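Phosphatidylinositol-specific phospholipase C (Listeria monocytogenes, PDB 2PLC) is a bacterial phospholipase C of the phosphatidylinositol-specific family, a single-chain enzyme whose X domain belongs to the TIM-barrel clan. Local coordinates at residues 51-65 and 92-106. Numbering follows the deposited sequence.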
loop_
_atom_site.group_PDB
_atom_site.type_symbol
_atom_site.label_atom_id
_atom_site.label_comp_id
_atom_site.label_asym_id
_atom_site.label_seq_id
_atom_site.Cartn_x
_atom_site.Cartn_y
_atom_site.Cartn_z
ATOM N N TYR A 51 9.902 -3.659 8.212
ATOM C CA TYR A 51 9.488 -4.635 9.198
ATOM C C TYR A 51 8.718 -4.028 10.367
ATOM O O TYR A 51 7.766 -4.628 10.869
ATOM C CB TYR A 51 10.695 -5.419 9.696
ATOM C CG TYR A 51 10.275 -6.593 10.527
ATOM C CD1 TYR A 51 9.663 -7.700 9.935
ATOM C CD2 TYR A 51 10.390 -6.556 11.919
ATOM C CE1 TYR A 51 9.157 -8.749 10.711
ATOM C CE2 TYR A 51 9.890 -7.594 12.712
ATOM C CZ TYR A 51 9.270 -8.690 12.106
ATOM O OH TYR A 51 8.745 -9.711 12.895
ATOM N N GLN A 52 9.125 -2.839 10.800
ATOM C CA GLN A 52 8.446 -2.175 11.905
ATOM C C GLN A 52 7.031 -1.772 11.509
ATOM O O GLN A 52 6.113 -1.832 12.327
ATOM C CB GLN A 52 9.219 -0.938 12.347
ATOM C CG GLN A 52 10.615 -1.223 12.825
ATOM C CD GLN A 52 11.271 0.001 13.407
ATOM O OE1 GLN A 52 11.743 -0.021 14.541
ATOM N NE2 GLN A 52 11.290 1.089 12.641
ATOM N N GLN A 53 6.872 -1.344 10.258
ATOM C CA GLN A 53 5.575 -0.925 9.733
ATOM C C GLN A 53 4.590 -2.090 9.717
ATOM O O GLN A 53 3.425 -1.935 10.084
ATOM C CB GLN A 53 5.730 -0.370 8.320
ATOM C CG GLN A 53 6.507 0.931 8.231
ATOM C CD GLN A 53 6.673 1.397 6.800
ATOM O OE1 GLN A 53 5.774 1.223 5.975
ATOM N NE2 GLN A 53 7.829 1.980 6.490
ATOM N N LEU A 54 5.071 -3.262 9.313
ATOM C CA LEU A 54 4.228 -4.452 9.270
ATOM C C LEU A 54 3.771 -4.820 10.678
ATOM O O LEU A 54 2.589 -5.064 10.901
ATOM C CB LEU A 54 4.969 -5.616 8.609
ATOM C CG LEU A 54 5.353 -5.415 7.137
ATOM C CD1 LEU A 54 6.043 -6.662 6.597
ATOM C CD2 LEU A 54 4.119 -5.092 6.313
ATOM N N GLU A 55 4.697 -4.825 11.629
ATOM C CA GLU A 55 4.354 -5.140 13.015
ATOM C C GLU A 55 3.436 -4.083 13.632
ATOM O O GLU A 55 2.725 -4.363 14.594
ATOM C CB GLU A 55 5.609 -5.286 13.879
ATOM C CG GLU A 55 6.438 -6.519 13.583
ATOM C CD GLU A 55 7.206 -7.013 14.804
ATOM O OE1 GLU A 55 7.722 -6.170 15.581
ATOM O OE2 GLU A 55 7.285 -8.251 14.987
ATOM N N ALA A 56 3.470 -2.868 13.082
ATOM C CA ALA A 56 2.631 -1.774 13.562
ATOM C C ALA A 56 1.208 -1.857 12.998
ATOM O O ALA A 56 0.324 -1.102 13.409
ATOM C CB ALA A 56 3.261 -0.433 13.212
ATOM N N GLY A 57 0.994 -2.746 12.033
ATOM C CA GLY A 57 -0.333 -2.886 11.463
ATOM C C GLY A 57 -0.494 -2.483 10.011
ATOM O O GLY A 57 -1.562 -2.683 9.443
ATOM N N ILE A 58 0.543 -1.909 9.408
ATOM C CA ILE A 58 0.480 -1.497 8.007
ATOM C C ILE A 58 0.278 -2.748 7.157
ATOM O O ILE A 58 0.978 -3.741 7.343
ATOM C CB ILE A 58 1.789 -0.786 7.572
ATOM C CG1 ILE A 58 1.992 0.508 8.367
ATOM C CG2 ILE A 58 1.791 -0.520 6.074
ATOM C CD1 ILE A 58 0.861 1.506 8.251
ATOM N N ARG A 59 -0.703 -2.718 6.259
ATOM C CA ARG A 59 -0.967 -3.878 5.410
ATOM C C ARG A 59 -0.929 -3.541 3.933
ATOM O O ARG A 59 -1.227 -4.378 3.083
ATOM C CB ARG A 59 -2.302 -4.533 5.767
ATOM C CG ARG A 59 -2.309 -5.238 7.112
ATOM C CD ARG A 59 -1.330 -6.398 7.168
ATOM N NE ARG A 59 -1.299 -6.983 8.503
ATOM C CZ ARG A 59 -0.477 -6.599 9.476
ATOM N NH1 ARG A 59 0.401 -5.627 9.263
ATOM N NH2 ARG A 59 -0.558 -7.164 10.678
ATOM N N TYR A 60 -0.607 -2.292 3.635
ATOM C CA TYR A 60 -0.488 -1.853 2.259
ATOM C C TYR A 60 0.866 -1.185 2.153
ATOM O O TYR A 60 1.187 -0.302 2.953
ATOM C CB TYR A 60 -1.584 -0.844 1.899
ATOM C CG TYR A 60 -1.321 -0.122 0.594
ATOM C CD1 TYR A 60 -1.721 -0.668 -0.619
ATOM C CD2 TYR A 60 -0.626 1.087 0.574
ATOM C CE1 TYR A 60 -1.436 -0.035 -1.824
ATOM C CE2 TYR A 60 -0.335 1.730 -0.621
ATOM C CZ TYR A 60 -0.744 1.161 -1.815
ATOM O OH TYR A 60 -0.456 1.792 -2.999
ATOM N N ILE A 61 1.676 -1.628 1.198
ATOM C CA ILE A 61 2.992 -1.028 1.008
ATOM C C ILE A 61 3.159 -0.548 -0.420
ATOM O O ILE A 61 2.527 -1.058 -1.341
ATOM C CB ILE A 61 4.141 -1.969 1.431
ATOM C CG1 ILE A 61 4.097 -3.274 0.643
ATOM C CG2 ILE A 61 4.049 -2.252 2.921
ATOM C CD1 ILE A 61 5.198 -4.247 1.027
ATOM N N ASP A 62 3.994 0.467 -0.582
ATOM C CA ASP A 62 4.238 1.098 -1.868
ATOM C C ASP A 62 5.739 0.987 -2.156
ATOM O O ASP A 62 6.548 1.729 -1.598
ATOM C CB ASP A 62 3.781 2.550 -1.736
ATOM C CG ASP A 62 4.033 3.375 -2.965
ATOM O OD1 ASP A 62 4.484 2.836 -4.000
ATOM O OD2 ASP A 62 3.766 4.594 -2.881
ATOM N N ILE A 63 6.096 0.049 -3.029
ATOM C CA ILE A 63 7.488 -0.218 -3.379
ATOM C C ILE A 63 7.854 0.259 -4.781
ATOM O O ILE A 63 7.221 -0.123 -5.762
ATOM C CB ILE A 63 7.784 -1.731 -3.262
ATOM C CG1 ILE A 63 7.330 -2.258 -1.893
ATOM C CG2 ILE A 63 9.273 -2.011 -3.475
ATOM C CD1 ILE A 63 8.053 -1.651 -0.716
ATOM N N ARG A 64 8.889 1.091 -4.867
ATOM C CA ARG A 64 9.344 1.630 -6.149
ATOM C C ARG A 64 10.717 1.037 -6.461
ATOM O O ARG A 64 11.638 1.141 -5.645
ATOM C CB ARG A 64 9.466 3.151 -6.069
ATOM C CG ARG A 64 8.414 3.851 -5.218
ATOM C CD ARG A 64 7.078 3.941 -5.912
ATOM N NE ARG A 64 6.113 4.722 -5.135
ATOM C CZ ARG A 64 5.916 6.031 -5.272
ATOM N NH1 ARG A 64 6.622 6.723 -6.157
ATOM N NH2 ARG A 64 4.988 6.646 -4.553
ATOM N N ALA A 65 10.865 0.452 -7.650
ATOM C CA ALA A 65 12.129 -0.167 -8.046
ATOM C C ALA A 65 12.523 0.092 -9.498
ATOM O O ALA A 65 11.716 0.568 -10.294
ATOM C CB ALA A 65 12.061 -1.675 -7.797
ATOM N N PHE A 92 7.573 -12.187 7.399
ATOM C CA PHE A 92 6.476 -11.691 8.219
ATOM C C PHE A 92 5.237 -12.557 8.023
ATOM O O PHE A 92 4.560 -12.913 8.988
ATOM C CB PHE A 92 6.147 -10.242 7.862
ATOM C CG PHE A 92 4.977 -9.691 8.620
ATOM C CD1 PHE A 92 5.126 -9.266 9.932
ATOM C CD2 PHE A 92 3.716 -9.630 8.037
ATOM C CE1 PHE A 92 4.040 -8.790 10.656
ATOM C CE2 PHE A 92 2.618 -9.156 8.753
ATOM C CZ PHE A 92 2.783 -8.737 10.065
ATOM N N LEU A 93 4.928 -12.860 6.766
ATOM C CA LEU A 93 3.771 -13.688 6.431
ATOM C C LEU A 93 3.927 -15.129 6.899
ATOM O O LEU A 93 2.938 -15.851 7.048
ATOM C CB LEU A 93 3.521 -13.663 4.928
ATOM C CG LEU A 93 3.001 -12.335 4.398
ATOM C CD1 LEU A 93 2.921 -12.375 2.889
ATOM C CD2 LEU A 93 1.643 -12.045 5.018
ATOM N N LYS A 94 5.174 -15.545 7.107
ATOM C CA LYS A 94 5.487 -16.893 7.564
ATOM C C LYS A 94 5.233 -16.974 9.067
ATOM O O LYS A 94 4.715 -17.969 9.572
ATOM C CB LYS A 94 6.954 -17.215 7.259
ATOM C CG LYS A 94 7.382 -18.634 7.604
ATOM C CD LYS A 94 8.873 -18.865 7.353
ATOM C CE LYS A 94 9.228 -18.754 5.872
ATOM N NZ LYS A 94 10.664 -19.081 5.608
ATOM N N LYS A 95 5.571 -15.894 9.762
ATOM C CA LYS A 95 5.415 -15.796 11.209
ATOM C C LYS A 95 3.951 -15.528 11.601
ATOM O O LYS A 95 3.472 -16.018 12.624
ATOM C CB LYS A 95 6.318 -14.678 11.730
ATOM C CG LYS A 95 6.841 -14.872 13.146
ATOM C CD LYS A 95 6.825 -13.556 13.914
ATOM C CE LYS A 95 7.466 -12.436 13.114
ATOM N NZ LYS A 95 6.750 -11.148 13.341
ATOM N N ASN A 96 3.258 -14.740 10.782
ATOM C CA ASN A 96 1.852 -14.392 11.008
ATOM C C ASN A 96 1.119 -14.761 9.718
ATOM O O ASN A 96 0.760 -13.891 8.926
ATOM C CB ASN A 96 1.732 -12.891 11.273
ATOM C CG ASN A 96 2.787 -12.392 12.234
ATOM O OD1 ASN A 96 2.635 -12.492 13.450
ATOM N ND2 ASN A 96 3.883 -11.876 11.690
ATOM N N PRO A 97 0.855 -16.067 9.521
ATOM C CA PRO A 97 0.188 -16.674 8.364
ATOM C C PRO A 97 -1.261 -16.328 8.009
ATOM O O PRO A 97 -1.753 -16.773 6.973
ATOM C CB PRO A 97 0.365 -18.166 8.629
ATOM C CG PRO A 97 0.253 -18.236 10.106
ATOM C CD PRO A 97 1.121 -17.090 10.550
ATOM N N LYS A 98 -1.952 -15.559 8.846
ATOM C CA LYS A 98 -3.335 -15.203 8.533
ATOM C C LYS A 98 -3.474 -13.790 7.974
ATOM O O LYS A 98 -4.547 -13.405 7.512
ATOM C CB LYS A 98 -4.240 -15.384 9.756
ATOM C CG LYS A 98 -4.482 -16.838 10.164
ATOM C CD LYS A 98 -5.242 -17.603 9.090
ATOM C CE LYS A 98 -5.488 -19.046 9.501
ATOM N NZ LYS A 98 -6.220 -19.801 8.447
ATOM N N GLU A 99 -2.380 -13.033 8.002
ATOM C CA GLU A 99 -2.368 -11.663 7.497
ATOM C C GLU A 99 -2.204 -11.652 5.986
ATOM O O GLU A 99 -1.791 -12.643 5.392
ATOM C CB GLU A 99 -1.218 -10.870 8.124
ATOM C CG GLU A 99 -1.188 -10.874 9.638
ATOM C CD GLU A 99 -2.465 -10.357 10.254
ATOM O OE1 GLU A 99 -2.778 -9.165 10.075
ATOM O OE2 GLU A 99 -3.152 -11.141 10.931
ATOM N N THR A 100 -2.563 -10.531 5.369
ATOM C CA THR A 100 -2.437 -10.360 3.926
ATOM C C THR A 100 -1.853 -8.982 3.661
ATOM O O THR A 100 -2.142 -8.020 4.375
ATOM C CB THR A 100 -3.788 -10.519 3.174
ATOM O OG1 THR A 100 -3.634 -10.090 1.812
ATOM C CG2 THR A 100 -4.882 -9.710 3.831
ATOM N N ILE A 101 -1.005 -8.894 2.647
ATOM C CA ILE A 101 -0.368 -7.634 2.311
ATOM C C ILE A 101 -0.659 -7.239 0.880
ATOM O O ILE A 101 -0.620 -8.066 -0.030
ATOM C CB ILE A 101 1.158 -7.706 2.570
ATOM C CG1 ILE A 101 1.401 -7.894 4.067
ATOM C CG2 ILE A 101 1.864 -6.452 2.060
ATOM C CD1 ILE A 101 2.830 -8.091 4.442
ATOM N N ILE A 102 -1.050 -5.983 0.712
ATOM C CA ILE A 102 -1.340 -5.439 -0.602
ATOM C C ILE A 102 -0.088 -4.652 -0.950
ATOM O O ILE A 102 0.342 -3.796 -0.183
ATOM C CB ILE A 102 -2.565 -4.522 -0.564
ATOM C CG1 ILE A 102 -3.754 -5.287 0.024
ATOM C CG2 ILE A 102 -2.880 -4.014 -1.972
ATOM C CD1 ILE A 102 -4.946 -4.425 0.324
ATOM N N MET A 103 0.496 -4.952 -2.104
ATOM C CA MET A 103 1.726 -4.308 -2.508
ATOM C C MET A 103 1.732 -3.694 -3.891
ATOM O O MET A 103 1.534 -4.373 -4.896
ATOM C CB MET A 103 2.875 -5.312 -2.391
ATOM C CG MET A 103 4.216 -4.791 -2.872
ATOM S SD MET A 103 5.491 -6.043 -2.738
ATOM C CE MET A 103 5.836 -6.345 -4.445
ATOM N N ARG A 104 1.985 -2.392 -3.929
ATOM C CA ARG A 104 2.077 -1.665 -5.177
ATOM C C ARG A 104 3.542 -1.741 -5.583
ATOM O O ARG A 104 4.423 -1.376 -4.806
ATOM C CB ARG A 104 1.683 -0.207 -4.962
ATOM C CG ARG A 104 1.897 0.674 -6.166
ATOM C CD ARG A 104 1.757 2.134 -5.797
ATOM N NE ARG A 104 1.921 3.009 -6.954
ATOM C CZ ARG A 104 1.729 4.325 -6.925
ATOM N NH1 ARG A 104 1.373 4.918 -5.797
ATOM N NH2 ARG A 104 1.844 5.042 -8.034
ATOM N N LEU A 105 3.801 -2.298 -6.759
ATOM C CA LEU A 105 5.161 -2.408 -7.259
ATOM C C LEU A 105 5.236 -1.530 -8.491
ATOM O O LEU A 105 4.638 -1.833 -9.519
ATOM C CB LEU A 105 5.504 -3.860 -7.599
ATOM C CG LEU A 105 6.874 -4.105 -8.240
ATOM C CD1 LEU A 105 7.980 -3.561 -7.351
ATOM C CD2 LEU A 105 7.065 -5.591 -8.482
ATOM N N LYS A 106 5.968 -0.431 -8.370
ATOM C CA LYS A 106 6.097 0.529 -9.453
ATOM C C LYS A 106 7.461 0.549 -10.137
ATOM O O LYS A 106 8.502 0.434 -9.490
ATOM C CB LYS A 106 5.776 1.921 -8.921
ATOM C CG LYS A 106 5.689 2.983 -9.984
ATOM C CD LYS A 106 5.493 4.357 -9.373
ATOM C CE LYS A 106 5.192 5.383 -10.454
ATOM N NZ LYS A 106 6.216 5.350 -11.537
HETATM O O HOH W 1 0.783 4.404 -2.985
#
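Strands 60-65 and 101-106 run parallel, 17° apart, joined by six backbone hydrogen bonds, from Ile102 N to Arg59 O through to Ala65 N to Lys106 O. On the face bearing Ile61, Ile63, Met103 and Leu105, Ile61 CG1 rests 3.8 Å from Met103 CG, and Ile89 of helix 82-95 packs against Ile61. Two parallel strands joined through an intervening helix form a beta-alpha-beta crossover, the repeating unit of a TIM-type barrel, here with a small hairpin in the connection.

The other face is apolar at its start, where Tyr60 CD1 lies 3.8 Å from Ile102 CG2, and becomes charged farther along. Arg64 grips the Asp62 carboxylate side-on, NE to OD1 at 2.7 Å and NH2 to OD2, both on the syn side. With CG anti to the backbone N (chi1 173°) and the chain extended from CG to NE, Arg104 passes the same carboxylate with CD 3.3 Å from Asp62 OD1; its long salt bridge to OD2 is charge attraction alone, the firmer partner being Glu157. A water bonded to Arg104 NH1 and Tyr60 OH, and weakly to Asp62 OD2, ties the three together.

Just before the strands, Arg59 is held on several sides. NE and NH2 both bond to Glu99 OE1, the latter at 3.0 Å, while NH1 reaches the carbonyls of Leu54 and Ile58; Glu99 is further bonded to Met7 and Ser8. The CE2-CZ rim of Phe92 lies over one guanidinium face, the planes 66° apart and so not stacked flat. On the Phe92 ring, Leu54 CB sits 3.8 Å from the centroid, a CH-pi contact, and Asn96 ND2 lies over the opposite face. Farther out, Lys95 NZ forms a weak, salt-bridged bond to Glu55 OE2; its 2.5 Å separation from Tyr51 OH is implausibly short and therefore doubtful.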